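Local coordinates for oxalate--CoA ligase (Arabidopsis thaliana, PDB 5IE2), which binds adenosine-5'-triphosphate and belongs to the ANL superfamily of AMP-binding enzymes, whose C-terminal domain is characteristically mobile, at residues E451-P459 with K482-L493; F390-F398 with L406-I414. One frame throughout, in Å; residues are numbered along the deposited sequence.

Contact 1. Residues E451-P459 with K482-L493; sequences EEINCAVIP and KVPKRVFITDNL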
loop_
_atom_site.group_PDB
_atom_site.type_symbol
_atom_site.label_atom_id
_atom_site.label_comp_id
_atom_site.label_asym_id
_atom_site.label_seq_id
_atom_site.Cartn_x
_atom_site.Cartn_y
_atom_site.Cartn_z
ATOM N N GLU A 451 -1.202 25.289 -19.284
ATOM C CA GLU A 451 -1.049 23.841 -19.273
ATOM C C GLU A 451 -2.061 23.222 -20.237
ATOM O O GLU A 451 -3.117 23.793 -20.494
ATOM C CB GLU A 451 -1.207 23.300 -17.851
ATOM C CG GLU A 451 -0.130 23.804 -16.910
ATOM C CD GLU A 451 -0.411 23.512 -15.441
ATOM O OE1 GLU A 451 0.302 24.094 -14.583
ATOM O OE2 GLU A 451 -1.321 22.708 -15.131
ATOM N N GLU A 452 -1.710 22.069 -20.786
ATOM C CA GLU A 452 -2.587 21.340 -21.678
ATOM C C GLU A 452 -2.606 19.895 -21.206
ATOM O O GLU A 452 -1.715 19.451 -20.503
ATOM C CB GLU A 452 -2.094 21.479 -23.131
ATOM C CG GLU A 452 -2.967 20.865 -24.233
ATOM C CD GLU A 452 -4.428 21.299 -24.146
ATOM O OE1 GLU A 452 -5.212 20.566 -23.493
ATOM O OE2 GLU A 452 -4.798 22.356 -24.711
ATOM N N ILE A 453 -3.635 19.160 -21.575
ATOM C CA ILE A 453 -3.674 17.747 -21.267
ATOM C C ILE A 453 -3.210 16.913 -22.475
ATOM O O ILE A 453 -3.624 17.173 -23.611
ATOM C CB ILE A 453 -5.089 17.301 -20.841
ATOM C CG1 ILE A 453 -5.138 15.786 -20.671
ATOM C CG2 ILE A 453 -6.154 17.823 -21.853
ATOM C CD1 ILE A 453 -6.370 15.326 -19.910
ATOM N N ASN A 454 -2.345 15.938 -22.180
ATOM C CA ASN A 454 -1.936 14.882 -23.097
ATOM C C ASN A 454 -2.202 13.526 -22.449
ATOM O O ASN A 454 -2.547 13.454 -21.276
ATOM C CB ASN A 454 -0.455 14.998 -23.440
ATOM C CG ASN A 454 -0.145 16.096 -24.436
ATOM O OD1 ASN A 454 -0.973 16.945 -24.767
ATOM N ND2 ASN A 454 1.072 16.075 -24.923
ATOM N N CYS A 455 -2.027 12.441 -23.190
ATOM C CA CYS A 455 -2.132 11.135 -22.581
ATOM C C CYS A 455 -1.241 10.115 -23.324
ATOM O O CYS A 455 -0.765 10.408 -24.410
ATOM C CB CYS A 455 -3.586 10.668 -22.578
ATOM S SG CYS A 455 -4.229 10.169 -24.206
ATOM N N ALA A 456 -1.033 8.948 -22.720
ATOM C CA ALA A 456 -0.368 7.811 -23.367
ATOM C C ALA A 456 -1.211 6.569 -23.179
ATOM O O ALA A 456 -1.805 6.356 -22.087
ATOM C CB ALA A 456 1.036 7.613 -22.781
ATOM N N VAL A 457 -1.302 5.753 -24.218
ATOM C CA VAL A 457 -2.052 4.520 -24.109
ATOM C C VAL A 457 -1.219 3.335 -24.611
ATOM O O VAL A 457 -0.370 3.473 -25.506
ATOM C CB VAL A 457 -3.399 4.559 -24.913
ATOM C CG1 VAL A 457 -4.296 5.654 -24.424
ATOM C CG2 VAL A 457 -3.136 4.775 -26.349
ATOM N N ILE A 458 -1.476 2.186 -24.003
ATOM C CA ILE A 458 -1.051 0.887 -24.487
ATOM C C ILE A 458 -2.227 0.171 -25.111
ATOM O O ILE A 458 -3.248 -0.103 -24.419
ATOM C CB ILE A 458 -0.491 0.029 -23.335
ATOM C CG1 ILE A 458 0.702 0.719 -22.696
ATOM C CG2 ILE A 458 -0.131 -1.366 -23.830
ATOM C CD1 ILE A 458 1.213 -0.023 -21.474
ATOM N N PRO A 459 -2.114 -0.130 -26.424
ATOM C CA PRO A 459 -3.169 -0.856 -27.127
ATOM C C PRO A 459 -3.183 -2.322 -26.712
ATOM O O PRO A 459 -2.180 -2.843 -26.202
ATOM C CB PRO A 459 -2.825 -0.649 -28.624
ATOM C CG PRO A 459 -1.403 -0.242 -28.655
ATOM C CD PRO A 459 -1.037 0.340 -27.322
ATOM N N LYS A 482 -11.490 18.994 -22.068
ATOM C CA LYS A 482 -10.817 17.946 -21.323
ATOM C C LYS A 482 -10.101 16.915 -22.208
ATOM O O LYS A 482 -9.355 16.062 -21.724
ATOM C CB LYS A 482 -11.811 17.180 -20.428
ATOM C CG LYS A 482 -12.584 18.060 -19.455
ATOM C CD LYS A 482 -13.530 17.173 -18.603
ATOM C CE LYS A 482 -14.348 18.037 -17.662
ATOM N NZ LYS A 482 -15.280 17.117 -16.983
ATOM N N VAL A 483 -10.342 17.005 -23.510
ATOM C CA VAL A 483 -9.837 15.989 -24.443
ATOM C C VAL A 483 -8.314 16.108 -24.651
ATOM O O VAL A 483 -7.863 17.183 -25.009
ATOM C CB VAL A 483 -10.544 16.137 -25.801
ATOM C CG1 VAL A 483 -10.080 15.030 -26.789
ATOM C CG2 VAL A 483 -12.026 16.046 -25.592
ATOM N N PRO A 484 -7.549 15.016 -24.451
ATOM C CA PRO A 484 -6.090 15.072 -24.665
ATOM C C PRO A 484 -5.765 15.612 -26.083
ATOM O O PRO A 484 -6.327 15.169 -27.091
ATOM C CB PRO A 484 -5.635 13.617 -24.503
ATOM C CG PRO A 484 -6.702 12.977 -23.592
ATOM C CD PRO A 484 -8.001 13.693 -23.970
ATOM N N LYS A 485 -4.898 16.602 -26.140
ATOM C CA LYS A 485 -4.554 17.215 -27.421
ATOM C C LYS A 485 -3.562 16.321 -28.185
ATOM O O LYS A 485 -3.514 16.340 -29.429
ATOM C CB LYS A 485 -3.960 18.615 -27.205
ATOM C CG LYS A 485 -3.948 19.504 -28.466
ATOM C CD LYS A 485 -5.382 19.773 -28.916
ATOM C CE LYS A 485 -5.482 20.323 -30.333
ATOM N NZ LYS A 485 -6.832 20.024 -30.912
ATOM N N ARG A 486 -2.796 15.531 -27.434
ATOM C CA ARG A 486 -1.895 14.557 -28.017
ATOM C C ARG A 486 -2.051 13.211 -27.320
ATOM O O ARG A 486 -2.256 13.159 -26.083
ATOM C CB ARG A 486 -0.456 15.064 -27.918
ATOM C CG ARG A 486 -0.161 16.185 -28.932
ATOM C CD ARG A 486 1.261 16.699 -28.791
ATOM N NE ARG A 486 2.162 16.012 -29.722
ATOM C CZ ARG A 486 3.490 16.000 -29.615
ATOM N NH1 ARG A 486 4.090 16.622 -28.596
ATOM N NH2 ARG A 486 4.216 15.343 -30.518
ATOM N N VAL A 487 -1.992 12.142 -28.122
ATOM C CA VAL A 487 -2.063 10.749 -27.652
ATOM C C VAL A 487 -0.785 10.009 -28.053
ATOM O O VAL A 487 -0.536 9.831 -29.248
ATOM C CB VAL A 487 -3.281 10.000 -28.262
ATOM C CG1 VAL A 487 -3.304 8.488 -27.859
ATOM C CG2 VAL A 487 -4.595 10.721 -27.944
ATOM N N PHE A 488 0.020 9.601 -27.077
ATOM C CA PHE A 488 1.237 8.844 -27.343
ATOM C C PHE A 488 0.964 7.360 -27.251
ATOM O O PHE A 488 0.349 6.875 -26.301
ATOM C CB PHE A 488 2.334 9.259 -26.380
ATOM C CG PHE A 488 2.716 10.699 -26.516
ATOM C CD1 PHE A 488 3.624 11.101 -27.487
ATOM C CD2 PHE A 488 2.142 11.670 -25.694
ATOM C CE1 PHE A 488 3.969 12.443 -27.634
ATOM C CE2 PHE A 488 2.483 13.027 -25.838
ATOM C CZ PHE A 488 3.396 13.407 -26.806
ATOM N N ILE A 489 1.381 6.627 -28.265
ATOM C CA ILE A 489 1.052 5.222 -28.279
ATOM C C ILE A 489 2.293 4.446 -27.985
ATOM O O ILE A 489 3.371 4.718 -28.547
ATOM C CB ILE A 489 0.425 4.835 -29.567
ATOM C CG1 ILE A 489 -0.892 5.601 -29.638
ATOM C CG2 ILE A 489 0.239 3.326 -29.616
ATOM C CD1 ILE A 489 -1.563 5.505 -30.879
ATOM N N THR A 490 2.172 3.533 -27.027
ATOM C CA THR A 490 3.357 2.886 -26.549
ATOM C C THR A 490 3.109 1.451 -26.114
ATOM O O THR A 490 1.971 1.004 -26.007
ATOM C CB THR A 490 3.962 3.720 -25.432
ATOM O OG1 THR A 490 5.160 3.082 -24.976
ATOM C CG2 THR A 490 2.946 3.941 -24.257
ATOM N N ASP A 491 4.191 0.724 -25.889
ATOM C CA ASP A 491 4.135 -0.697 -25.551
ATOM C C ASP A 491 4.315 -0.909 -24.045
ATOM O O ASP A 491 4.034 -1.989 -23.503
ATOM C CB ASP A 491 5.216 -1.452 -26.346
ATOM C CG ASP A 491 6.645 -0.921 -26.077
ATOM O OD1 ASP A 491 6.856 0.311 -25.947
ATOM O OD2 ASP A 491 7.584 -1.749 -26.044
ATOM N N ASN A 492 4.775 0.143 -23.374
ATOM C CA ASN A 492 5.053 0.066 -21.957
ATOM C C ASN A 492 5.010 1.399 -21.199
ATOM O O ASN A 492 5.485 2.437 -21.685
ATOM C CB ASN A 492 6.421 -0.579 -21.759
ATOM C CG ASN A 492 6.620 -1.072 -20.342
ATOM O OD1 ASN A 492 7.303 -0.428 -19.542
ATOM N ND2 ASN A 492 5.986 -2.199 -20.008
ATOM N N LEU A 493 4.444 1.363 -19.990
ATOM C CA LEU A 493 4.520 2.520 -19.108
ATOM C C LEU A 493 5.296 2.161 -17.852
ATOM O O LEU A 493 5.075 1.092 -17.266
ATOM C CB LEU A 493 3.134 3.049 -18.673
ATOM C CG LEU A 493 2.091 3.924 -19.389
ATOM C CD1 LEU A 493 2.767 4.925 -20.308
ATOM C CD2 LEU A 493 1.053 3.139 -20.116
#

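Contact 2. Residues F390-F398 with L406-I414; sequences FHTGDIGYF and LVGRIKELI. With ATP (adenosine-5'-triphosphate), chain C.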
loop_
_atom_site.group_PDB
_atom_site.type_symbol
_atom_site.label_atom_id
_atom_site.label_comp_id
_atom_site.label_asym_id
_atom_site.label_seq_id
_atom_site.Cartn_x
_atom_site.Cartn_y
_atom_site.Cartn_z
ATOM N N PHE A 390 -3.993 16.933 9.399
ATOM C CA PHE A 390 -2.964 16.779 8.390
ATOM C C PHE A 390 -3.558 17.089 6.990
ATOM O O PHE A 390 -4.604 16.551 6.639
ATOM C CB PHE A 390 -2.410 15.362 8.466
ATOM C CG PHE A 390 -1.479 15.023 7.322
ATOM C CD1 PHE A 390 -0.258 15.665 7.209
ATOM C CD2 PHE A 390 -1.856 14.047 6.367
ATOM C CE1 PHE A 390 0.611 15.342 6.139
ATOM C CE2 PHE A 390 -1.014 13.740 5.310
ATOM C CZ PHE A 390 0.215 14.392 5.192
ATOM N N HIS A 391 -2.879 17.939 6.207
ATOM C CA HIS A 391 -3.302 18.309 4.840
ATOM C C HIS A 391 -2.751 17.280 3.852
ATOM O O HIS A 391 -1.539 17.129 3.767
ATOM C CB HIS A 391 -2.805 19.716 4.480
ATOM C CG HIS A 391 -3.512 20.789 5.222
ATOM N ND1 HIS A 391 -4.269 21.753 4.589
ATOM C CD2 HIS A 391 -3.664 20.997 6.549
ATOM C CE1 HIS A 391 -4.836 22.531 5.501
ATOM N NE2 HIS A 391 -4.476 22.100 6.698
ATOM N N THR A 392 -3.624 16.521 3.171
ATOM C CA THR A 392 -3.153 15.376 2.344
ATOM C C THR A 392 -2.504 15.767 1.005
ATOM O O THR A 392 -1.811 14.950 0.402
ATOM C CB THR A 392 -4.291 14.382 1.979
ATOM O OG1 THR A 392 -5.271 15.082 1.182
ATOM C CG2 THR A 392 -4.954 13.855 3.213
ATOM N N GLY A 393 -2.808 16.964 0.514
ATOM C CA GLY A 393 -2.380 17.330 -0.827
ATOM C C GLY A 393 -3.308 16.855 -1.941
ATOM O O GLY A 393 -3.011 17.053 -3.130
ATOM N N ASP A 394 -4.410 16.193 -1.573
ATOM C CA ASP A 394 -5.411 15.699 -2.540
ATOM C C ASP A 394 -6.614 16.583 -2.519
ATOM O O ASP A 394 -7.046 17.042 -1.449
ATOM C CB ASP A 394 -5.849 14.254 -2.199
ATOM C CG ASP A 394 -4.686 13.253 -2.214
ATOM O OD1 ASP A 394 -3.941 13.235 -3.237
ATOM O OD2 ASP A 394 -4.495 12.467 -1.211
ATOM N N ILE A 395 -7.175 16.803 -3.710
ATOM C CA ILE A 395 -8.417 17.512 -3.872
ATOM C C ILE A 395 -9.555 16.489 -4.031
ATOM O O ILE A 395 -9.449 15.499 -4.799
ATOM C CB ILE A 395 -8.369 18.436 -5.097
ATOM C CG1 ILE A 395 -7.232 19.475 -4.939
ATOM C CG2 ILE A 395 -9.722 19.087 -5.336
ATOM C CD1 ILE A 395 -7.464 20.382 -3.703
ATOM N N GLY A 396 -10.636 16.755 -3.317
ATOM C CA GLY A 396 -11.826 15.921 -3.378
ATOM C C GLY A 396 -13.085 16.644 -2.915
ATOM O O GLY A 396 -13.087 17.850 -2.598
ATOM N N TYR A 397 -14.202 15.919 -2.920
ATOM C CA TYR A 397 -15.424 16.470 -2.319
ATOM C C TYR A 397 -16.241 15.311 -1.754
ATOM O O TYR A 397 -16.073 14.172 -2.176
ATOM C CB TYR A 397 -16.249 17.284 -3.344
ATOM C CG TYR A 397 -16.715 16.447 -4.522
ATOM C CD1 TYR A 397 -17.951 15.796 -4.489
ATOM C CD2 TYR A 397 -15.910 16.288 -5.646
ATOM C CE1 TYR A 397 -18.386 15.020 -5.558
ATOM C CE2 TYR A 397 -16.323 15.499 -6.715
ATOM C CZ TYR A 397 -17.570 14.870 -6.670
ATOM O OH TYR A 397 -17.997 14.101 -7.739
ATOM N N PHE A 398 -17.085 15.624 -0.779
ATOM C CA PHE A 398 -18.069 14.697 -0.238
ATOM C C PHE A 398 -19.384 14.903 -0.958
ATOM O O PHE A 398 -19.823 16.050 -1.132
ATOM C CB PHE A 398 -18.302 14.936 1.255
ATOM C CG PHE A 398 -17.185 14.370 2.112
ATOM C CD1 PHE A 398 -16.975 12.997 2.171
ATOM C CD2 PHE A 398 -16.373 15.210 2.857
ATOM C CE1 PHE A 398 -15.967 12.459 2.951
ATOM C CE2 PHE A 398 -15.329 14.666 3.632
ATOM C CZ PHE A 398 -15.133 13.288 3.662
ATOM N N LEU A 406 -12.494 11.633 -5.155
ATOM C CA LEU A 406 -11.217 12.326 -5.400
ATOM C C LEU A 406 -11.119 12.929 -6.794
ATOM O O LEU A 406 -11.540 12.334 -7.793
ATOM C CB LEU A 406 -10.061 11.358 -5.179
ATOM C CG LEU A 406 -9.926 10.924 -3.724
ATOM C CD1 LEU A 406 -8.965 9.716 -3.709
ATOM C CD2 LEU A 406 -9.448 12.023 -2.796
ATOM N N VAL A 407 -10.565 14.127 -6.872
ATOM C CA VAL A 407 -10.400 14.825 -8.142
ATOM C C VAL A 407 -8.950 14.669 -8.570
ATOM O O VAL A 407 -8.649 14.502 -9.764
ATOM C CB VAL A 407 -10.801 16.338 -8.002
ATOM C CG1 VAL A 407 -10.584 17.092 -9.282
ATOM C CG2 VAL A 407 -12.240 16.436 -7.586
ATOM N N GLY A 408 -8.048 14.720 -7.597
ATOM C CA GLY A 408 -6.662 14.408 -7.925
ATOM C C GLY A 408 -5.702 15.126 -6.988
ATOM O O GLY A 408 -6.129 15.910 -6.148
ATOM N N ARG A 409 -4.419 14.833 -7.106
ATOM C CA ARG A 409 -3.413 15.575 -6.368
ATOM C C ARG A 409 -3.377 17.002 -6.835
ATOM O O ARG A 409 -3.436 17.273 -8.045
ATOM C CB ARG A 409 -2.048 14.946 -6.543
ATOM C CG ARG A 409 -2.014 13.514 -6.090
ATOM C CD ARG A 409 -0.886 12.806 -6.798
ATOM N NE ARG A 409 -0.869 11.352 -6.653
ATOM C CZ ARG A 409 -0.146 10.730 -5.734
ATOM N NH1 ARG A 409 0.567 11.453 -4.858
ATOM N NH2 ARG A 409 -0.151 9.392 -5.679
ATOM N N ILE A 410 -3.303 17.922 -5.874
ATOM C CA ILE A 410 -3.162 19.342 -6.194
ATOM C C ILE A 410 -2.122 19.565 -7.294
ATOM O O ILE A 410 -2.359 20.310 -8.252
ATOM C CB ILE A 410 -2.726 20.121 -4.974
ATOM C CG1 ILE A 410 -3.845 20.137 -3.946
ATOM C CG2 ILE A 410 -2.258 21.545 -5.355
ATOM C CD1 ILE A 410 -3.432 20.744 -2.603
ATOM N N LYS A 411 -0.973 18.927 -7.162
ATOM C CA LYS A 411 0.113 19.175 -8.121
ATOM C C LYS A 411 -0.107 18.539 -9.512
ATOM O O LYS A 411 0.608 18.854 -10.459
ATOM C CB LYS A 411 1.432 18.670 -7.535
ATOM C CG LYS A 411 1.895 19.373 -6.254
ATOM C CD LYS A 411 3.265 20.037 -6.464
ATOM C CE LYS A 411 3.991 20.246 -5.137
ATOM N NZ LYS A 411 3.445 19.325 -4.091
ATOM N N GLU A 412 -1.103 17.660 -9.631
ATOM C CA GLU A 412 -1.355 16.956 -10.886
ATOM C C GLU A 412 -2.533 17.482 -11.674
ATOM O O GLU A 412 -2.660 17.127 -12.853
ATOM C CB GLU A 412 -1.571 15.458 -10.621
ATOM C CG GLU A 412 -0.247 14.752 -10.430
ATOM C CD GLU A 412 -0.372 13.260 -10.201
ATOM O OE1 GLU A 412 -1.513 12.706 -10.228
ATOM O OE2 GLU A 412 0.691 12.642 -9.982
ATOM N N LEU A 413 -3.381 18.324 -11.058
ATOM C CA LEU A 413 -4.528 18.883 -11.773
ATOM C C LEU A 413 -4.021 19.750 -12.913
ATOM O O LEU A 413 -3.000 20.453 -12.779
ATOM C CB LEU A 413 -5.425 19.706 -10.870
ATOM C CG LEU A 413 -6.014 18.970 -9.653
ATOM C CD1 LEU A 413 -6.965 19.892 -8.882
ATOM C CD2 LEU A 413 -6.758 17.737 -10.099
ATOM N N ILE A 414 -4.733 19.737 -14.027
ATOM C CA ILE A 414 -4.247 20.431 -15.214
ATOM C C ILE A 414 -4.933 21.759 -15.400
ATOM O O ILE A 414 -6.141 21.832 -15.590
ATOM C CB ILE A 414 -4.424 19.520 -16.437
ATOM C CG1 ILE A 414 -3.652 18.236 -16.211
ATOM C CG2 ILE A 414 -3.965 20.215 -17.699
ATOM C CD1 ILE A 414 -3.934 17.163 -17.227
HETATM P PG ATP C . 4.698 11.206 -2.534
HETATM O O1G ATP C . 4.247 12.271 -3.534
HETATM O O2G ATP C . 6.177 11.082 -2.435
HETATM O O3G ATP C . 4.048 11.417 -1.169
HETATM P PB ATP C . 2.659 9.211 -2.974
HETATM O O1B ATP C . 2.319 8.339 -4.163
HETATM O O2B ATP C . 1.801 10.367 -2.603
HETATM O O3B ATP C . 4.207 9.745 -3.071
HETATM P PA ATP C . 1.730 7.109 -1.118
HETATM O O1A ATP C . 1.565 7.434 0.360
HETATM O O2A ATP C . 2.239 5.782 -1.527
HETATM O O3A ATP C . 2.781 8.180 -1.710
HETATM O "O5'" ATP C . 0.367 7.476 -1.874
HETATM C "C5'" ATP C . -0.764 8.127 -1.244
HETATM C "C4'" ATP C . -1.494 8.895 -2.360
HETATM O "O4'" ATP C . -2.096 7.948 -3.263
HETATM C "C3'" ATP C . -2.686 9.647 -1.856
HETATM O "O3'" ATP C . -2.270 10.897 -1.310
HETATM C "C2'" ATP C . -3.533 9.816 -3.100
HETATM O "O2'" ATP C . -2.945 10.826 -3.935
HETATM C "C1'" ATP C . -3.280 8.511 -3.797
HETATM N N9 ATP C . -4.371 7.530 -3.584
HETATM C C8 ATP C . -4.458 6.564 -2.660
HETATM N N7 ATP C . -5.623 5.869 -2.842
HETATM C C5 ATP C . -6.252 6.422 -3.930
HETATM C C6 ATP C . -7.505 6.155 -4.672
HETATM N N6 ATP C . -8.308 5.101 -4.308
HETATM N N1 ATP C . -7.765 6.953 -5.734
HETATM C C2 ATP C . -6.939 7.957 -6.111
HETATM N N3 ATP C . -5.779 8.265 -5.476
HETATM C C4 ATP C . -5.420 7.508 -4.399
HETATM O O HOH W 1 -0.466 17.400 -4.615
#

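Contact 1. Residues E451-P459 with K482-L493
Cys455, Val457 and their parallel partners Val487 and Ile489 show how two neighbouring strands share one face of a sheet. The sulfur does the touching for Cys455: chi1 of 73° sets SG between the backbone N and the carbonyl carbon, 3.7 Å from Pro484 CB and 3.8 Å from Val487 CG2. Val457 CG2 fills the next position, 4.0 Å from Val487 CG1, and also meets Ile489, whose side chain runs alongside it. On the other face, next to Ala456, the Phe488 ring turns an edge to the chain, with CD2 3.4 Å from Cys455 O. Cys455 O also accepts the nearly straight hydrogen bond from Phe488 N (2.9 Å, 174°). Farther along, the side chains of Ile458 and Leu493 pass in opposite directions, CD1 of Ile458 3.4 Å from CD2 of Leu493, tight for two methyl groups. Backbone bonds from Lys485 N to Ile453 O through Thr490 N to Val457 O fix the register beneath these side chains. This is a beta-alpha-beta unit: helix 467-477 joins the strands and packs on Val487, helix 423-430 touches Ile453, Cys455 and Pro484, Phe510 stacks on Phe488, and strand 436-446 pairs antiparallel with the far edge of 451-459.

Contact 2. Residues F390-F398 with L406-I414
Ile395 faces both Val407 and Gly408, the signature of a classic beta bulge, here in an antiparallel hairpin. Its carbonyl O takes two donors from one face of its plane: Val407 N at 2.7 Å and, more loosely, Gly408 N at 3.2 Å. Gly408 O in turn accepts from Ile395 N, and Gly393 O from Ile410 N, so the backbone is gripped at the bulge and on toward the corner at Gly393; on the other flank Gly396 and Leu406 are a non-hydrogen-bonded pair. Asp394 and Arg409 form another such pair, and both side chains end on ATP. With CG anti to its carbonyl carbon (chi1 -60°), Asp394 presents one oxygen to each ribose hydroxyl, OD1 to ATP O2' and OD2 to ATP O3', both at 2.7 Å. Tyr312 OH also bonds OD2 and would help fix the carboxylate's rotation. Arg409, extended from CG to NE, carries its guanidinium beneath ATP O2', which sits 3.3 Å above the centre of one face. Its two ends divide the beta-phosphate, NH1 bonding ATP O2B at 2.8 Å and NH2 bonding ATP O1B at 3.1 Å. Leu406 CD1 lies against the adenine near C2 and N1. The other side of the hairpin is more open to solvent. There Ile395 and the exposed Ile410 still meet closely, crossing at about a right angle with CG1 to CG1 at 3.6 Å, but Ile395 touches Leu413 CD1 and Val407 CB more loosely. A water bridges Gly393 O and Lys411 N at this margin. Strand 394-398 pairs along its other edge with strand 361-366, through Asp394 with Val363 and Gly396 with Gly361, and Leu406 reaches Tyr312 on strand 308-314.

Overall arrangement
Followed from the N terminus, the chain reaches contact 2 first: it turns a corner at Gly393, runs out along 394-398 and returns along 404-409, closing a short hairpin beside the nucleotide. After Ile414 it passes helix 423-430 and strand 436-446 before contact 1 closes a longer loop through helix 467-477. The two are in series, neither nested nor crossed, with centres about 22 Å apart. They meet where the chain leaves the hairpin: Ile414 CD1 packs 3.8 Å from Ile453 CB. Contact 2 holds the ribose and beta-phosphate of ATP at the junction of the two domains, and contact 1 lies in the C-terminal domain; by analogy with relatives, the hinge probably lies at Lys411, inside 406-414.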